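Local coordinates for 373aa long hypothetical citrate synthase (PDB 1VGP), which belongs to the citrate synthase family and folds into a mainly helical chain that pairs with a second copy of itself, at residues Y48-G53 and W339-M344; S194-L199 and K348-I353. All coordinates share one frame; numbering follows the deposited sequence.

Contact 1 (Y48-G53 and W339-M344); sequences YLILYG and WVAHIM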
ATOM      1  N   TYR A  48      -1.006  12.645 -20.975  1.00 31.08           N
ATOM      2  CA  TYR A  48      -1.379  11.771 -22.082  1.00 31.82           C
ATOM      3  C   TYR A  48      -0.137  11.105 -22.678  1.00 31.64           C
ATOM      4  O   TYR A  48      -0.128   9.900 -22.938  1.00 29.37           O
ATOM      5  CB  TYR A  48      -2.102  12.587 -23.162  1.00 32.52           C
ATOM      6  CG  TYR A  48      -2.662  11.765 -24.304  1.00 33.47           C
ATOM      7  CD1 TYR A  48      -1.820  11.191 -25.267  1.00 33.89           C
ATOM      8  CD2 TYR A  48      -4.032  11.539 -24.411  1.00 32.42           C
ATOM      9  CE1 TYR A  48      -2.334  10.406 -26.304  1.00 33.43           C
ATOM     10  CE2 TYR A  48      -4.556  10.758 -25.440  1.00 34.58           C
ATOM     11  CZ  TYR A  48      -3.704  10.189 -26.383  1.00 35.47           C
ATOM     12  OH  TYR A  48      -4.233   9.371 -27.367  1.00 36.99           O
ATOM     13  N   LEU A  49       0.907  11.900 -22.897  1.00 31.15           N
ATOM     14  CA  LEU A  49       2.167  11.379 -23.405  1.00 31.50           C
ATOM     15  C   LEU A  49       2.599  10.203 -22.552  1.00 33.16           C
ATOM     16  O   LEU A  49       2.994   9.148 -23.051  1.00 31.70           O
ATOM     17  CB  LEU A  49       3.246  12.465 -23.355  1.00 27.99           C
ATOM     18  CG  LEU A  49       4.662  12.041 -23.750  1.00 25.58           C
ATOM     19  CD1 LEU A  49       4.694  11.560 -25.207  1.00 22.75           C
ATOM     20  CD2 LEU A  49       5.602  13.209 -23.543  1.00 20.75           C
ATOM     21  N   ILE A  50       2.517  10.395 -21.246  1.00 34.60           N
ATOM     22  CA  ILE A  50       3.111   9.459 -20.321  1.00 34.03           C
ATOM     23  C   ILE A  50       2.222   8.240 -20.148  1.00 34.60           C
ATOM     24  O   ILE A  50       2.723   7.121 -20.082  1.00 35.26           O
ATOM     25  CB  ILE A  50       3.419  10.167 -18.979  1.00 34.20           C
ATOM     26  CG1 ILE A  50       4.853  10.690 -19.041  1.00 35.32           C
ATOM     27  CG2 ILE A  50       3.249   9.222 -17.799  1.00 32.90           C
ATOM     28  CD1 ILE A  50       5.293  11.439 -17.830  1.00 43.23           C
ATOM     29  N   LEU A  51       0.908   8.442 -20.107  1.00 33.67           N
ATOM     30  CA  LEU A  51      -0.000   7.301 -20.032  1.00 35.11           C
ATOM     31  C   LEU A  51       0.037   6.452 -21.308  1.00 35.15           C
ATOM     32  O   LEU A  51       0.046   5.229 -21.243  1.00 35.80           O
ATOM     33  CB  LEU A  51      -1.441   7.762 -19.783  1.00 35.03           C
ATOM     34  CG  LEU A  51      -1.804   8.402 -18.437  1.00 35.64           C
ATOM     35  CD1 LEU A  51      -3.302   8.616 -18.383  1.00 32.35           C
ATOM     36  CD2 LEU A  51      -1.350   7.517 -17.293  1.00 35.45           C
ATOM     37  N   TYR A  52       0.056   7.096 -22.468  1.00 36.03           N
ATOM     38  CA  TYR A  52      -0.165   6.382 -23.723  1.00 35.48           C
ATOM     39  C   TYR A  52       1.071   6.258 -24.600  1.00 35.29           C
ATOM     40  O   TYR A  52       1.056   5.538 -25.590  1.00 37.13           O
ATOM     41  CB  TYR A  52      -1.281   7.059 -24.503  1.00 34.11           C
ATOM     42  CG  TYR A  52      -2.596   7.035 -23.775  1.00 34.71           C
ATOM     43  CD1 TYR A  52      -3.165   5.826 -23.380  1.00 35.66           C
ATOM     44  CD2 TYR A  52      -3.271   8.215 -23.467  1.00 34.29           C
ATOM     45  CE1 TYR A  52      -4.378   5.786 -22.695  1.00 36.75           C
ATOM     46  CE2 TYR A  52      -4.483   8.190 -22.783  1.00 36.33           C
ATOM     47  CZ  TYR A  52      -5.033   6.973 -22.399  1.00 37.01           C
ATOM     48  OH  TYR A  52      -6.231   6.933 -21.725  1.00 34.29           O
ATOM     49  N   GLY A  53       2.139   6.967 -24.250  1.00 35.15           N
ATOM     50  CA  GLY A  53       3.407   6.755 -24.932  1.00 35.12           C
ATOM     51  C   GLY A  53       3.593   7.552 -26.214  1.00 35.89           C
ATOM     52  O   GLY A  53       4.543   7.313 -26.952  1.00 36.55           O
ATOM     53  N   TRP A 339       2.414   6.845 -11.505  1.00 29.36           N
ATOM     54  CA  TRP A 339       2.032   5.567 -10.931  1.00 29.16           C
ATOM     55  C   TRP A 339       1.066   4.812 -11.851  1.00 30.42           C
ATOM     56  O   TRP A 339       1.224   3.612 -12.091  1.00 29.51           O
ATOM     57  CB  TRP A 339       1.373   5.776  -9.566  1.00 29.02           C
ATOM     58  CG  TRP A 339       2.287   6.331  -8.531  1.00 28.92           C
ATOM     59  CD1 TRP A 339       3.651   6.300  -8.541  1.00 30.64           C
ATOM     60  CD2 TRP A 339       1.905   7.007  -7.323  1.00 28.66           C
ATOM     61  NE1 TRP A 339       4.145   6.919  -7.413  1.00 29.87           N
ATOM     62  CE2 TRP A 339       3.100   7.360  -6.652  1.00 28.66           C
ATOM     63  CE3 TRP A 339       0.677   7.340  -6.745  1.00 28.57           C
ATOM     64  CZ2 TRP A 339       3.094   8.040  -5.427  1.00 27.95           C
ATOM     65  CZ3 TRP A 339       0.674   8.016  -5.525  1.00 27.57           C
ATOM     66  CH2 TRP A 339       1.874   8.358  -4.881  1.00 27.13           C
ATOM     67  N   VAL A 340       0.058   5.515 -12.353  1.00 30.75           N
ATOM     68  CA  VAL A 340      -0.946   4.888 -13.201  1.00 29.61           C
ATOM     69  C   VAL A 340      -0.271   4.347 -14.449  1.00 29.25           C
ATOM     70  O   VAL A 340      -0.538   3.228 -14.872  1.00 30.98           O
ATOM     71  CB  VAL A 340      -2.037   5.896 -13.595  1.00 29.26           C
ATOM     72  CG1 VAL A 340      -3.001   5.280 -14.597  1.00 27.10           C
ATOM     73  CG2 VAL A 340      -2.779   6.343 -12.349  1.00 28.43           C
ATOM     74  N   ALA A 341       0.623   5.151 -15.019  1.00 29.44           N
ATOM     75  CA  ALA A 341       1.348   4.785 -16.235  1.00 30.11           C
ATOM     76  C   ALA A 341       2.124   3.490 -16.047  1.00 30.15           C
ATOM     77  O   ALA A 341       2.036   2.579 -16.870  1.00 31.16           O
ATOM     78  CB  ALA A 341       2.310   5.911 -16.640  1.00 29.33           C
ATOM     79  N   HIS A 342       2.897   3.421 -14.970  1.00 29.41           N
ATOM     80  CA  HIS A 342       3.745   2.263 -14.717  1.00 30.41           C
ATOM     81  C   HIS A 342       2.922   1.002 -14.531  1.00 32.28           C
ATOM     82  O   HIS A 342       3.286  -0.059 -15.051  1.00 32.43           O
ATOM     83  CB  HIS A 342       4.625   2.510 -13.484  1.00 28.52           C
ATOM     84  CG  HIS A 342       5.862   3.285 -13.795  1.00 29.24           C
ATOM     85  ND1 HIS A 342       6.947   2.721 -14.428  1.00 28.86           N
ATOM     86  CD2 HIS A 342       6.152   4.598 -13.646  1.00 29.93           C
ATOM     87  CE1 HIS A 342       7.850   3.655 -14.659  1.00 28.72           C
ATOM     88  NE2 HIS A 342       7.395   4.803 -14.195  1.00 28.82           N
ATOM     89  N   ILE A 343       1.813   1.127 -13.800  1.00 31.36           N
ATOM     90  CA  ILE A 343       0.882   0.024 -13.593  1.00 30.61           C
ATOM     91  C   ILE A 343       0.325  -0.454 -14.937  1.00 33.50           C
ATOM     92  O   ILE A 343       0.294  -1.658 -15.220  1.00 33.06           O
ATOM     93  CB  ILE A 343      -0.273   0.467 -12.665  1.00 29.98           C
ATOM     94  CG1 ILE A 343       0.263   0.688 -11.250  1.00 30.33           C
ATOM     95  CG2 ILE A 343      -1.391  -0.560 -12.678  1.00 26.02           C
ATOM     96  CD1 ILE A 343      -0.717   1.360 -10.302  1.00 26.14           C
ATOM     97  N   MET A 344      -0.104   0.499 -15.763  1.00 33.61           N
ATOM     98  CA  MET A 344      -0.568   0.184 -17.108  1.00 33.92           C
ATOM     99  C   MET A 344       0.511  -0.590 -17.858  1.00 35.44           C
ATOM    100  O   MET A 344       0.238  -1.619 -18.475  1.00 38.36           O
ATOM    101  CB  MET A 344      -0.914   1.464 -17.865  1.00 32.89           C
ATOM    102  CG  MET A 344      -2.385   1.845 -17.814  1.00 37.01           C
ATOM    103  SD  MET A 344      -2.700   3.576 -18.269  1.00 40.74           S
ATOM    104  CE  MET A 344      -2.676   3.494 -20.030  1.00 37.24           C
TER
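Tyr52 N is bonded to Tyr48 O at 2.8 Å in the last turn of helix 43-52, and the ring of Tyr52 meets Met344 of helix 327-346. The two helix segments run nearly parallel, 22° apart, with their axes 8.8 Å from each other. The Met344 chain is bent at its last torsion (chi3 81°), which brings CE across toward the end of helix 43-52. Met344 CE lies 3.9 Å from Tyr52 CE1 and also lies next to Leu51 O. Leu51 fills the middle of the contact with its CD2 branch. Leu51 CD2 is 3.9 Å from Val340 CG1 and 4.0 Å from Ala341 CB, and Met344 SD is a little farther off. The CB of Ala341 points toward the partner helix and touches Ile50 CG2 at 3.6 Å. Tyr52 OH is hydrogen-bonded to Asp114, and Ile50 O to Arg30. Phe64 of helix 58-70 also packs on Leu51 and Tyr52. The two segments are therefore joined by methyl groups, a thioether and the ring of Tyr52, so their cohesion is hydrophobic, with the small Ala341 facing helix 43-52.

Contact 2 (S194-L199 and K348-I353); sequences STFSDL and KDNKII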
ATOM      1  N   SER A 194       0.387  -5.790  -9.161  1.00 31.36           N
ATOM      2  CA  SER A 194       0.790  -7.038  -9.801  1.00 31.83           C
ATOM      3  C   SER A 194      -0.020  -8.212  -9.280  1.00 32.72           C
ATOM      4  O   SER A 194       0.101  -9.328  -9.781  1.00 33.92           O
ATOM      5  CB  SER A 194       2.275  -7.312  -9.573  1.00 29.34           C
ATOM      6  OG  SER A 194       2.497  -7.769  -8.254  1.00 30.71           O
ATOM      7  N   THR A 195      -0.848  -7.963  -8.270  1.00 33.75           N
ATOM      8  CA  THR A 195      -1.794  -8.975  -7.800  1.00 32.68           C
ATOM      9  C   THR A 195      -3.161  -8.715  -8.419  1.00 32.99           C
ATOM     10  O   THR A 195      -4.127  -9.423  -8.136  1.00 35.51           O
ATOM     11  CB  THR A 195      -1.942  -8.949  -6.271  1.00 30.75           C
ATOM     12  OG1 THR A 195      -2.734  -7.819  -5.894  1.00 34.09           O
ATOM     13  CG2 THR A 195      -0.588  -8.851  -5.609  1.00 30.25           C
ATOM     14  N   PHE A 196      -3.222  -7.687  -9.262  1.00 31.48           N
ATOM     15  CA  PHE A 196      -4.447  -7.283  -9.939  1.00 31.46           C
ATOM     16  C   PHE A 196      -5.525  -6.814  -8.986  1.00 30.30           C
ATOM     17  O   PHE A 196      -6.704  -6.790  -9.339  1.00 30.91           O
ATOM     18  CB  PHE A 196      -4.992  -8.412 -10.822  1.00 31.12           C
ATOM     19  CG  PHE A 196      -4.332  -8.487 -12.166  1.00 34.42           C
ATOM     20  CD1 PHE A 196      -4.713  -9.447 -13.095  1.00 35.57           C
ATOM     21  CD2 PHE A 196      -3.304  -7.601 -12.502  1.00 35.11           C
ATOM     22  CE1 PHE A 196      -4.082  -9.528 -14.343  1.00 36.36           C
ATOM     23  CE2 PHE A 196      -2.660  -7.670 -13.750  1.00 35.40           C
ATOM     24  CZ  PHE A 196      -3.051  -8.636 -14.670  1.00 35.52           C
ATOM     25  N   SER A 197      -5.115  -6.426  -7.782  1.00 28.78           N
ATOM     26  CA  SER A 197      -5.961  -5.606  -6.924  1.00 27.08           C
ATOM     27  C   SER A 197      -6.389  -4.361  -7.695  1.00 27.24           C
ATOM     28  O   SER A 197      -5.818  -4.037  -8.743  1.00 26.53           O
ATOM     29  CB  SER A 197      -5.199  -5.205  -5.666  1.00 24.85           C
ATOM     30  OG  SER A 197      -6.082  -4.726  -4.677  1.00 26.69           O
ATOM     31  N   ASP A 198      -7.398  -3.666  -7.187  1.00 25.48           N
ATOM     32  CA  ASP A 198      -7.959  -2.524  -7.906  1.00 24.67           C
ATOM     33  C   ASP A 198      -7.015  -1.330  -7.906  1.00 25.67           C
ATOM     34  O   ASP A 198      -6.153  -1.190  -7.032  1.00 26.41           O
ATOM     35  CB  ASP A 198      -9.266  -2.101  -7.264  1.00 23.78           C
ATOM     36  CG  ASP A 198      -9.064  -1.564  -5.867  1.00 27.60           C
ATOM     37  OD1 ASP A 198      -8.834  -2.385  -4.943  1.00 26.94           O
ATOM     38  OD2 ASP A 198      -9.123  -0.327  -5.700  1.00 30.59           O
ATOM     39  N   LEU A 199      -7.215  -0.449  -8.874  1.00 25.85           N
ATOM     40  CA  LEU A 199      -6.374   0.726  -9.028  1.00 27.00           C
ATOM     41  C   LEU A 199      -6.283   1.541  -7.747  1.00 27.54           C
ATOM     42  O   LEU A 199      -5.209   2.008  -7.389  1.00 29.29           O
ATOM     43  CB  LEU A 199      -6.899   1.609 -10.159  1.00 25.77           C
ATOM     44  CG  LEU A 199      -5.928   2.699 -10.613  1.00 25.88           C
ATOM     45  CD1 LEU A 199      -4.602   2.074 -10.996  1.00 24.61           C
ATOM     46  CD2 LEU A 199      -6.525   3.455 -11.795  1.00 26.45           C
ATOM     47  N   LYS A 348       0.748  -5.307 -18.776  1.00 46.02           N
ATOM     48  CA  LYS A 348       0.570  -5.888 -20.079  1.00 47.44           C
ATOM     49  C   LYS A 348       1.103  -7.320 -20.034  1.00 49.43           C
ATOM     50  O   LYS A 348       0.443  -8.244 -20.490  1.00 53.04           O
ATOM     51  CB  LYS A 348       1.274  -5.046 -21.167  1.00 49.21           C
ATOM     52  CG  LYS A 348       0.426  -3.833 -21.587  1.00 51.57           C
ATOM     53  CD  LYS A 348       0.892  -3.156 -22.875  1.00 56.16           C
ATOM     54  CE  LYS A 348       1.871  -2.019 -22.589  1.00 59.22           C
ATOM     55  NZ  LYS A 348       3.112  -2.497 -21.891  1.00 57.42           N
ATOM     56  N   ASP A 349       2.271  -7.499 -19.424  1.00 49.48           N
ATOM     57  CA  ASP A 349       2.801  -8.836 -19.113  1.00 48.56           C
ATOM     58  C   ASP A 349       2.866  -9.014 -17.618  1.00 46.99           C
ATOM     59  O   ASP A 349       3.964  -9.028 -17.070  1.00 49.31           O
ATOM     60  CB  ASP A 349       4.231  -8.969 -19.622  1.00 53.11           C
ATOM     61  CG  ASP A 349       4.354  -9.913 -20.767  1.00 58.15           C
ATOM     62  OD1 ASP A 349       3.979  -9.489 -21.882  1.00 60.44           O
ATOM     63  OD2 ASP A 349       4.820 -11.049 -20.555  1.00 61.68           O
ATOM     64  N   ASN A 350       1.740  -9.134 -16.929  1.00 42.84           N
ATOM     65  CA  ASN A 350       1.862  -9.094 -15.481  1.00 39.10           C
ATOM     66  C   ASN A 350       2.682 -10.263 -14.945  1.00 37.70           C
ATOM     67  O   ASN A 350       2.622 -11.376 -15.458  1.00 34.72           O
ATOM     68  CB  ASN A 350       0.501  -9.079 -14.790  1.00 38.00           C
ATOM     69  CG  ASN A 350       0.625  -8.834 -13.309  1.00 36.32           C
ATOM     70  OD1 ASN A 350       1.169  -7.815 -12.887  1.00 38.60           O
ATOM     71  ND2 ASN A 350       0.143  -9.770 -12.508  1.00 36.48           N
ATOM     72  N   LYS A 351       3.481  -9.972 -13.932  1.00 37.68           N
ATOM     73  CA  LYS A 351       4.030 -10.980 -13.067  1.00 35.60           C
ATOM     74  C   LYS A 351       3.834 -10.524 -11.616  1.00 33.86           C
ATOM     75  O   LYS A 351       4.338  -9.475 -11.211  1.00 33.38           O
ATOM     76  CB  LYS A 351       5.517 -11.178 -13.355  1.00 39.06           C
ATOM     77  CG  LYS A 351       5.797 -11.865 -14.679  1.00 43.83           C
ATOM     78  CD  LYS A 351       6.829 -12.972 -14.513  1.00 47.84           C
ATOM     79  CE  LYS A 351       6.515 -14.177 -15.400  1.00 51.19           C
ATOM     80  NZ  LYS A 351       7.077 -15.457 -14.849  1.00 53.80           N
ATOM     81  N   ILE A 352       3.080 -11.304 -10.851  1.00 31.59           N
ATOM     82  CA  ILE A 352       2.873 -11.016  -9.445  1.00 30.15           C
ATOM     83  C   ILE A 352       4.235 -10.962  -8.757  1.00 28.01           C
ATOM     84  O   ILE A 352       5.082 -11.828  -8.967  1.00 30.25           O
ATOM     85  CB  ILE A 352       1.966 -12.099  -8.796  1.00 31.05           C
ATOM     86  CG1 ILE A 352       1.958 -11.946  -7.279  1.00 31.08           C
ATOM     87  CG2 ILE A 352       2.440 -13.489  -9.181  1.00 34.08           C
ATOM     88  CD1 ILE A 352       0.581 -12.031  -6.684  1.00 30.14           C
ATOM     89  N   ILE A 353       4.467  -9.930  -7.958  1.00 24.26           N
ATOM     90  CA  ILE A 353       5.777  -9.743  -7.368  1.00 22.67           C
ATOM     91  C   ILE A 353       5.805 -10.439  -6.024  1.00 24.87           C
ATOM     92  O   ILE A 353       5.284  -9.923  -5.041  1.00 25.09           O
ATOM     93  CB  ILE A 353       6.102  -8.242  -7.173  1.00 19.50           C
ATOM     94  CG1 ILE A 353       6.211  -7.552  -8.524  1.00 18.32           C
ATOM     95  CG2 ILE A 353       7.409  -8.096  -6.420  1.00 12.58           C
ATOM     96  CD1 ILE A 353       5.940  -6.054  -8.478  1.00 13.92           C
TER
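The ring of Phe196 has Asn350 ND2 over one face; CG and CB of Asn350 meet the ring's rim at CE2 and CZ. The two groups meet tip to tip, their planes 27° apart. Phe196 CE2 is 3.5 Å from Asn350 CG, and Phe196 CZ is 3.6 Å from Asn350 CB. The ND2 atom lies over that face, but its hydrogen bond goes to the backbone.

Asn350 ND2 donates to Ser194 O at 2.8 Å, and the bond is nearly straight (171°). Ser194 O lies in the amide plane of Asn350, whereas the donor sits above the carbonyl plane of Ser194. The CG atom of Asn350 is anti to its backbone N (chi1 -172°), which carries the amide to this carbonyl. Ile352 CA makes a CA-H...O contact with Ser194 O at 3.3 Å.

The second hydrogen bond across the contact runs from Ile353 N to Ser194 OG, at 2.9 Å. An apolar contact lies beside these bonds: Thr195 CG2 meets Ile352 CD1 at 3.6 Å. Ser194 OG is also bonded to Val191 O, so it links Ile353 to the last turn of helix 184-193, and the hydroxyl of Thr195 turns back to Val192 O.

In the second subunit, Leu214 packs on both Phe196 and Asn350, Glu8 pairs with Lys351, and Lys211 with Asp198.

Phe196 has positive phi and closes helix 184-193 with a Schellman motif. Asp198 is the N-cap of helix 199-210. The arrangement is a short connection between helix 184-193 and helix 199-210, ended by a Schellman motif and begun again by an Asp N-cap, with residues 350-353 bonded to Ser194, just after helix 184-193, at the dimer interface of a citrate synthase fold.

Contacts 1 and 2 have their centres about 15 Å apart, on the same side of the chain's centre. Their segments alternate along the chain: 48-53, 194-199, 339-344, 348-353. Helix 327-346 connects them, since it holds the second segment of contact 1 and runs into the loop of contact 2. They also touch directly, with Ile343 CD1 4.0 Å from Leu199 CD1. Contact 1 is the deeper one, and the second subunit does not reach it. Contact 2 lies farther out, where the second subunit packs. Helix 327-346 thus runs from a buried pairing with helix 43-52 to a loop at the dimer interface.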